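Local coordinates for protein predicted component of a thermophile-specific DNA repair system, contains a RAMP domain (Methanopyrus kandleri, PDB 4N0L) that binds RNA as the Csm3 protein of a type III-A CRISPR system and, like its relatives, probably serves antiviral defence, at residues 70-73 with 74-78; 250-254 with 255-259; 318-322 with 323-327. All coordinates share one frame; numbering follows the deposited sequence. Where two conformers were deposited one is given.

Contact 1: residues 70-73 with 74-78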
loop_
_atom_site.group_PDB
_atom_site.type_symbol
_atom_site.label_atom_id
_atom_site.label_comp_id
_atom_site.label_asym_id
_atom_site.label_seq_id
_atom_site.Cartn_x
_atom_site.Cartn_y
_atom_site.Cartn_z
ATOM N N ARG A 70 7.472 11.658 -12.674
ATOM C CA ARG A 70 8.209 11.397 -13.905
ATOM C C ARG A 70 7.657 12.213 -15.068
ATOM O O ARG A 70 8.057 12.017 -16.217
ATOM C CB ARG A 70 8.185 9.907 -14.242
ATOM C CG ARG A 70 9.087 9.069 -13.356
ATOM C CD ARG A 70 8.941 7.596 -13.665
ATOM N NE ARG A 70 10.024 6.811 -13.084
ATOM C CZ ARG A 70 11.126 6.455 -13.738
ATOM N NH1 ARG A 70 11.286 6.800 -15.008
ATOM N NH2 ARG A 70 12.060 5.741 -13.127
ATOM N N GLU A 71 6.744 13.129 -14.750
ATOM C CA GLU A 71 6.102 13.995 -15.736
ATOM C C GLU A 71 5.577 13.214 -16.937
ATOM O O GLU A 71 5.879 13.536 -18.085
ATOM C CB GLU A 71 7.085 15.074 -16.198
ATOM C CG GLU A 71 7.636 15.920 -15.062
ATOM C CD GLU A 71 8.621 16.969 -15.535
ATOM O OE1 GLU A 71 9.731 16.593 -15.968
ATOM O OE2 GLU A 71 8.288 18.171 -15.470
ATOM N N ILE A 72 4.781 12.192 -16.655
ATOM C CA ILE A 72 4.180 11.372 -17.695
ATOM C C ILE A 72 2.753 11.827 -17.955
ATOM O O ILE A 72 1.957 11.936 -17.024
ATOM C CB ILE A 72 4.180 9.880 -17.307
ATOM C CG1 ILE A 72 5.599 9.414 -16.978
ATOM C CG2 ILE A 72 3.560 9.033 -18.414
ATOM C CD1 ILE A 72 5.660 8.017 -16.406
ATOM N N GLU A 73 2.438 12.127 -19.211
ATOM C CA GLU A 73 1.075 12.480 -19.595
ATOM C C GLU A 73 0.125 11.331 -19.272
ATOM O O GLU A 73 0.427 10.174 -19.567
ATOM C CB GLU A 73 1.001 12.828 -21.084
ATOM C CG GLU A 73 1.473 14.230 -21.432
ATOM C CD GLU A 73 0.322 15.182 -21.707
ATOM O OE1 GLU A 73 -0.685 15.133 -20.969
ATOM O OE2 GLU A 73 0.423 15.972 -22.668
ATOM N N PRO A 74 -1.027 11.646 -18.661
ATOM C CA PRO A 74 -1.998 10.636 -18.217
ATOM C C PRO A 74 -2.504 9.698 -19.319
ATOM O O PRO A 74 -2.814 8.542 -19.019
ATOM C CB PRO A 74 -3.150 11.481 -17.650
ATOM C CG PRO A 74 -2.909 12.881 -18.126
ATOM C CD PRO A 74 -1.434 13.009 -18.286
ATOM N N ASP A 75 -2.578 10.170 -20.560
ATOM C CA ASP A 75 -2.948 9.303 -21.677
ATOM C C ASP A 75 -1.988 8.119 -21.799
ATOM O O ASP A 75 -2.412 6.982 -21.987
ATOM C CB ASP A 75 -2.980 10.089 -22.989
ATOM C CG ASP A 75 -4.238 10.924 -23.140
ATOM O OD1 ASP A 75 -5.129 10.833 -22.269
ATOM O OD2 ASP A 75 -4.341 11.664 -24.141
ATOM N N VAL A 76 -0.693 8.395 -21.686
ATOM C CA VAL A 76 0.323 7.350 -21.746
ATOM C C VAL A 76 0.287 6.457 -20.506
ATOM O O VAL A 76 0.369 5.231 -20.607
ATOM C CB VAL A 76 1.740 7.955 -21.897
ATOM C CG1 VAL A 76 2.808 6.875 -21.770
ATOM C CG2 VAL A 76 1.867 8.687 -23.223
ATOM N N PHE A 77 0.155 7.076 -19.337
ATOM C CA PHE A 77 0.230 6.342 -18.077
ATOM C C PHE A 77 -0.987 5.448 -17.832
ATOM O O PHE A 77 -0.845 4.320 -17.363
ATOM C CB PHE A 77 0.403 7.319 -16.911
ATOM C CG PHE A 77 0.663 6.647 -15.593
ATOM C CD1 PHE A 77 1.886 6.047 -15.337
ATOM C CD2 PHE A 77 -0.312 6.619 -14.609
ATOM C CE1 PHE A 77 2.131 5.427 -14.124
ATOM C CE2 PHE A 77 -0.073 6.005 -13.393
ATOM C CZ PHE A 77 1.149 5.407 -13.150
ATOM N N PHE A 78 -2.179 5.950 -18.142
ATOM C CA PHE A 78 -3.405 5.205 -17.860
ATOM C C PHE A 78 -3.974 4.506 -19.091
ATOM O O PHE A 78 -4.804 3.600 -18.966
ATOM C CB PHE A 78 -4.465 6.131 -17.262
ATOM C CG PHE A 78 -4.139 6.611 -15.873
ATOM C CD1 PHE A 78 -4.033 5.712 -14.822
ATOM C CD2 PHE A 78 -3.942 7.960 -15.618
ATOM C CE1 PHE A 78 -3.732 6.150 -13.542
ATOM C CE2 PHE A 78 -3.646 8.402 -14.339
ATOM C CZ PHE A 78 -3.541 7.496 -13.300
HETATM O O HOH W 1 -2.319 13.102 -21.548
#
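Ile-72 meets the first turn of helix 74-78 with its CG2 methyl. The nearest partner is Phe-77: Ile-72 CG2 lies 3.9 Å from Phe-77 CB. The two side chains cross at about a right angle. The same methyl also reaches Val-76, with Ile-72 CG2 4.1 Å from Val-76 CG1. In Phe-77 the CG is trans to the backbone N (chi1 -173°). This carries the ring away from the preceding loop, and Ile-72 CD1 approaches it obliquely. Phe-77 CD2 sits 3.5 Å above the plane of the Phe-78 ring, over its centre.

Residues 70-73 link helix 51-69 to helix 74-78. Glu-71, with positive phi, closes helix 51-69 in a Schellman motif. Glu-73 is the N-cap residue of helix 74-78. The bond from Phe-77 N to Glu-73 O is 3.1 Å long, at an N-H...O angle of 158°. That from Val-76 N to Glu-73 O is weak. The Glu-73 chain bends at chi2, and a water donates to Glu-73 OE1 (2.7 Å) and accepts from Asp-75 N (3.1 Å). This bridge is less certain, because Glu-73 has two conformers.

The Phe-77 ring stacks on the zinc ligand His-86, and Phe-77 O accepts from His-86 ND1, consistent with a second-shell role in fixing that ring. Trp-109 touches Ile-72, Val-76 and Phe-77. The carboxylate of Asp-75 bonds to Tyr-145 OH.

Contact 2: residues 250-254 with 255-259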
loop_
_atom_site.group_PDB
_atom_site.type_symbol
_atom_site.label_atom_id
_atom_site.label_comp_id
_atom_site.label_asym_id
_atom_site.label_seq_id
_atom_site.Cartn_x
_atom_site.Cartn_y
_atom_site.Cartn_z
ATOM N N LYS A 250 2.847 7.729 3.207
ATOM C CA LYS A 250 3.065 9.161 3.393
ATOM C C LYS A 250 2.023 9.966 2.617
ATOM O O LYS A 250 1.513 10.978 3.105
ATOM C CB LYS A 250 4.483 9.539 2.955
ATOM C CG LYS A 250 4.698 11.011 2.637
ATOM C CD LYS A 250 4.600 11.877 3.876
ATOM C CE LYS A 250 5.027 13.304 3.574
ATOM N NZ LYS A 250 4.790 14.207 4.730
ATOM N N LEU A 251 1.713 9.509 1.406
ATOM C CA LEU A 251 0.704 10.148 0.569
ATOM C C LEU A 251 -0.685 10.050 1.189
ATOM O O LEU A 251 -1.474 10.993 1.116
ATOM C CB LEU A 251 0.696 9.526 -0.825
ATOM C CG LEU A 251 1.932 9.805 -1.680
ATOM C CD1 LEU A 251 1.938 8.911 -2.904
ATOM C CD2 LEU A 251 1.988 11.272 -2.079
ATOM N N VAL A 252 -0.984 8.897 1.780
ATOM C CA VAL A 252 -2.255 8.692 2.466
ATOM C C VAL A 252 -2.359 9.633 3.672
ATOM O O VAL A 252 -3.430 10.168 3.963
ATOM C CB VAL A 252 -2.426 7.225 2.910
ATOM C CG1 VAL A 252 -3.698 7.057 3.723
ATOM C CG2 VAL A 252 -2.468 6.313 1.695
ATOM N N GLU A 253 -1.243 9.831 4.367
ATOM C CA GLU A 253 -1.185 10.796 5.466
ATOM C C GLU A 253 -1.507 12.209 4.977
ATOM O O GLU A 253 -2.309 12.915 5.585
ATOM C CB GLU A 253 0.191 10.777 6.146
ATOM C CG GLU A 253 0.501 9.476 6.885
ATOM C CD GLU A 253 1.843 9.500 7.606
ATOM O OE1 GLU A 253 2.731 10.276 7.199
ATOM O OE2 GLU A 253 2.014 8.728 8.575
ATOM N N ASP A 254 -0.889 12.608 3.869
ATOM C CA ASP A 254 -1.045 13.962 3.339
ATOM C C ASP A 254 -2.413 14.224 2.711
ATOM O O ASP A 254 -2.888 15.359 2.701
ATOM C CB ASP A 254 0.036 14.253 2.292
ATOM C CG ASP A 254 1.420 14.384 2.895
ATOM O OD1 ASP A 254 2.401 14.328 2.125
ATOM O OD2 ASP A 254 1.531 14.533 4.130
ATOM N N GLN A 255 -3.042 13.182 2.176
ATOM C CA GLN A 255 -4.257 13.376 1.391
ATOM C C GLN A 255 -5.489 12.667 1.960
ATOM O O GLN A 255 -6.594 12.843 1.448
ATOM C CB GLN A 255 -4.012 12.921 -0.052
ATOM C CG GLN A 255 -3.122 13.869 -0.851
ATOM C CD GLN A 255 -2.725 13.308 -2.206
ATOM O OE1 GLN A 255 -1.601 12.841 -2.394
ATOM N NE2 GLN A 255 -3.648 13.361 -3.162
ATOM N N GLY A 256 -5.306 11.868 3.007
ATOM C CA GLY A 256 -6.428 11.212 3.664
ATOM C C GLY A 256 -6.667 9.784 3.201
ATOM O O GLY A 256 -6.392 9.448 2.046
ATOM N N ILE A 257 -7.185 8.944 4.096
ATOM C CA ILE A 257 -7.546 7.571 3.740
ATOM C C ILE A 257 -8.757 7.547 2.818
ATOM O O ILE A 257 -9.023 6.549 2.150
ATOM C CB ILE A 257 -7.853 6.711 4.982
ATOM C CG1 ILE A 257 -8.917 7.393 5.846
ATOM C CG2 ILE A 257 -6.597 6.463 5.793
ATOM C CD1 ILE A 257 -9.288 6.612 7.089
ATOM N N GLY A 258 -9.492 8.652 2.801
ATOM C CA GLY A 258 -10.636 8.803 1.926
ATOM C C GLY A 258 -10.623 10.200 1.347
ATOM O O GLY A 258 -9.640 10.929 1.496
ATOM N N HIS A 259 -11.713 10.584 0.693
ATOM C CA HIS A 259 -11.800 11.913 0.106
ATOM C C HIS A 259 -13.242 12.303 -0.176
ATOM O O HIS A 259 -14.098 11.450 -0.410
ATOM C CB HIS A 259 -10.983 11.989 -1.190
ATOM C CG HIS A 259 -11.499 11.106 -2.282
ATOM N ND1 HIS A 259 -12.496 11.501 -3.150
ATOM C CD2 HIS A 259 -11.163 9.846 -2.647
ATOM C CE1 HIS A 259 -12.748 10.524 -4.003
ATOM N NE2 HIS A 259 -11.953 9.507 -3.719
#
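Gln-255 is the last residue of helix 238-255, and it lies alongside Leu-251. The two side chains point the same way. Gln-255 keeps its CG beside the backbone N (chi1 -73°) and is extended beyond it. This brings Gln-255 OE1 to 3.9 Å from Leu-251 CD2, a van der Waals contact of the amide oxygen with a methyl. The backbones hold the pair in place: Gln-255 N donates to Leu-251 O at 2.9 Å.

Gly-256 leaves the helix with positive phi. Its N still donates to Val-252 O at 2.7 Å. The backbone angles here call for glycine, since a CB would be jammed against the carbonyl of the preceding residue.

Ile-257 touches the helix with CG2, while the rest of its side chain leads away. Its CG1 stands between the backbone N and the carbonyl carbon (chi1 54°), which leaves CG2 beside the N and facing Val-252: Ile-257 CG2 is 3.6 Å from Val-252 CG1. The two side chains meet at a slant. Val-252 CG1 also comes within 3.9 Å of Ile-257 CA. Leu-251 and Gln-255 pack on helix 51-69, against Ala-65 and Leu-61 respectively, while Val-252 and Ile-257 are buried against Val-268 of strand 268-278.

Gly-258 and His-259 lead away from the helix. They form a short strand, antiparallel to 264-265, in which Gly-258 pairs with Tyr-265 through the backbone.

The whole is a helix C-terminus that passes into a beta hairpin. It joins the second helix of the RRM-like fold to the strand that follows, 268-278, through a glycine-rich segment of the kind known in RAMP proteins.

Contact 3: residues 318-322 with 323-327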
loop_
_atom_site.group_PDB
_atom_site.type_symbol
_atom_site.label_atom_id
_atom_site.label_comp_id
_atom_site.label_asym_id
_atom_site.label_seq_id
_atom_site.Cartn_x
_atom_site.Cartn_y
_atom_site.Cartn_z
ATOM N N ILE A 318 14.533 -11.452 12.059
ATOM C CA ILE A 318 15.141 -10.189 12.453
ATOM C C ILE A 318 14.061 -9.130 12.637
ATOM O O ILE A 318 13.195 -8.960 11.780
ATOM C CB ILE A 318 16.175 -9.710 11.417
ATOM C CG1 ILE A 318 17.422 -10.596 11.465
ATOM C CG2 ILE A 318 16.554 -8.260 11.663
ATOM C CD1 ILE A 318 18.482 -10.226 10.454
ATOM N N VAL A 319 14.115 -8.427 13.763
ATOM C CA VAL A 319 13.176 -7.348 14.043
ATOM C C VAL A 319 13.895 -6.006 14.057
ATOM O O VAL A 319 14.798 -5.787 14.866
ATOM C CB VAL A 319 12.459 -7.556 15.394
ATOM C CG1 VAL A 319 11.655 -6.317 15.773
ATOM C CG2 VAL A 319 11.566 -8.789 15.344
ATOM N N ILE A 320 13.505 -5.115 13.151
ATOM C CA ILE A 320 14.065 -3.769 13.122
ATOM C C ILE A 320 13.112 -2.801 13.813
ATOM O O ILE A 320 12.044 -2.488 13.287
ATOM C CB ILE A 320 14.317 -3.274 11.686
ATOM C CG1 ILE A 320 15.109 -4.310 10.883
ATOM C CG2 ILE A 320 15.031 -1.926 11.709
ATOM C CD1 ILE A 320 16.469 -4.615 11.462
ATOM N N ARG A 321 13.507 -2.319 14.986
ATOM C CA ARG A 321 12.670 -1.417 15.765
ATOM C C ARG A 321 13.027 0.030 15.480
ATOM O O ARG A 321 14.170 0.339 15.139
ATOM C CB ARG A 321 12.818 -1.695 17.263
ATOM C CG ARG A 321 12.339 -3.065 17.702
ATOM C CD ARG A 321 12.836 -3.400 19.101
ATOM N NE ARG A 321 12.146 -4.566 19.643
ATOM C CZ ARG A 321 12.543 -5.819 19.455
ATOM N NH1 ARG A 321 11.857 -6.825 19.981
ATOM N NH2 ARG A 321 13.626 -6.066 18.732
ATOM N N ALA A 322 12.042 0.912 15.598
ATOM C CA ALA A 322 12.291 2.347 15.531
ATOM C C ALA A 322 13.297 2.708 16.615
ATOM O O ALA A 322 14.166 3.561 16.427
ATOM C CB ALA A 322 11.003 3.127 15.706
ATOM N N ARG A 323 13.150 2.038 17.755
ATOM C CA ARG A 323 14.015 2.207 18.915
ATOM C C ARG A 323 15.478 1.863 18.608
ATOM O O ARG A 323 16.393 2.406 19.226
ATOM C CB ARG A 323 13.467 1.337 20.057
ATOM C CG ARG A 323 14.445 0.929 21.145
ATOM C CD ARG A 323 13.736 0.056 22.176
ATOM N NE ARG A 323 14.232 -1.318 22.195
ATOM C CZ ARG A 323 13.495 -2.374 22.527
ATOM N NH1 ARG A 323 12.220 -2.217 22.853
ATOM N NH2 ARG A 323 14.030 -3.588 22.521
ATOM N N ASP A 324 15.693 0.988 17.629
ATOM C CA ASP A 324 17.046 0.645 17.189
ATOM C C ASP A 324 17.685 1.753 16.355
ATOM O O ASP A 324 18.908 1.874 16.310
ATOM C CB ASP A 324 17.044 -0.657 16.382
ATOM C CG ASP A 324 16.528 -1.837 17.177
ATOM O OD1 ASP A 324 16.686 -1.837 18.416
ATOM O OD2 ASP A 324 15.977 -2.772 16.559
ATOM N N LEU A 325 16.856 2.545 15.684
ATOM C CA LEU A 325 17.359 3.557 14.761
ATOM C C LEU A 325 17.333 4.966 15.337
ATOM O O LEU A 325 18.038 5.853 14.857
ATOM C CB LEU A 325 16.549 3.536 13.465
ATOM C CG LEU A 325 16.328 2.183 12.790
ATOM C CD1 LEU A 325 15.415 2.356 11.592
ATOM C CD2 LEU A 325 17.652 1.564 12.377
ATOM N N GLU A 326 16.540 5.164 16.381
ATOM C CA GLU A 326 16.252 6.507 16.862
ATOM C C GLU A 326 15.653 6.450 18.259
ATOM O O GLU A 326 15.158 5.407 18.687
ATOM C CB GLU A 326 15.285 7.217 15.911
ATOM C CG GLU A 326 15.581 8.690 15.681
ATOM C CD GLU A 326 16.962 8.920 15.106
ATOM O OE1 GLU A 326 17.218 8.463 13.971
ATOM O OE2 GLU A 326 17.792 9.562 15.785
ATOM N N ASP A 327 15.694 7.572 18.969
ATOM C CA ASP A 327 15.141 7.634 20.315
ATOM C C ASP A 327 13.634 7.847 20.208
ATOM O O ASP A 327 13.106 8.886 20.609
ATOM C CB ASP A 327 15.801 8.755 21.122
ATOM C CG ASP A 327 15.338 8.788 22.567
ATOM O OD1 ASP A 327 14.917 7.733 23.086
ATOM O OD2 ASP A 327 15.399 9.873 23.185
#
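Arg-321 and Asp-324 grip each other through two bonds. Arg-321 N donates to Asp-324 OD2 at 3.0 Å, nearly straight at 161°. The donor comes from above the carboxylate plane. In return, Asp-324 N donates to Arg-321 O at 3.0 Å. Asp-324 has CG beside its own N (chi1 -60°), which turns the carboxylate back toward the strand end. Asp-324 OD2 then also lies 3.4 Å from Arg-321 CB. The guanidinium of Arg-321 is not in contact with this carboxylate. A sheet-edge strand thus passes directly into a short, weakly bonded helical turn, whose aspartate folds back to the N-H of the last strand residue.

Arg-321 and Arg-323 run side by side, pointing the same way. Their guanidinium planes are 19° apart. Arg-321 CD lies 3.6 Å above the centre of the Arg-323 guanidinium, and Arg-321 NE is 3.6 Å from Arg-323 NH2. Arg-321 is extended from CG to NE, whereas Arg-323 bends at chi3 to bring its flat end over its neighbour. Arg-321 NE and Arg-323 NH1 both form salt bridges with Asp-297 OD1, which probably offsets the closeness of the two positive groups.

The turn is closed by Leu-325 N, which donates to Ala-322 O at 3.0 Å. Leu-325 CD1 lies 4.3 Å from Ile-320 CG2, a loose apolar contact.

Strand 318-321 is one of the two edge strands of the main antiparallel sheet and pairs with 268-278. Ile-320 and Leu-325 pack on Trp-336 of helix 333-338, whereas Val-319 and Arg-321 pack on Phe-292 of strand 290-292.

In the fold
The three contacts are separate, and none touches another. All are partly buried. Contact 2 has the most buried residues and lies nearest the middle, its centre about 12 Å from the chain centre. The centres of contacts 1 and 3 lie about 21 and 22 Å out, on opposite sides. Contacts 1 and 2 share helix 51-69: contact 1 follows its end, and contact 2 packs on its flank. Contacts 2 and 3 share strand 268-278, one through side chains and the other through backbone pairing. Contact 1 is apolar and carries an aromatic ring to the zinc site. Contact 2 has a buried apolar pair beside a glycine. Contact 3, at the sheet edge, relies most on charged side chains.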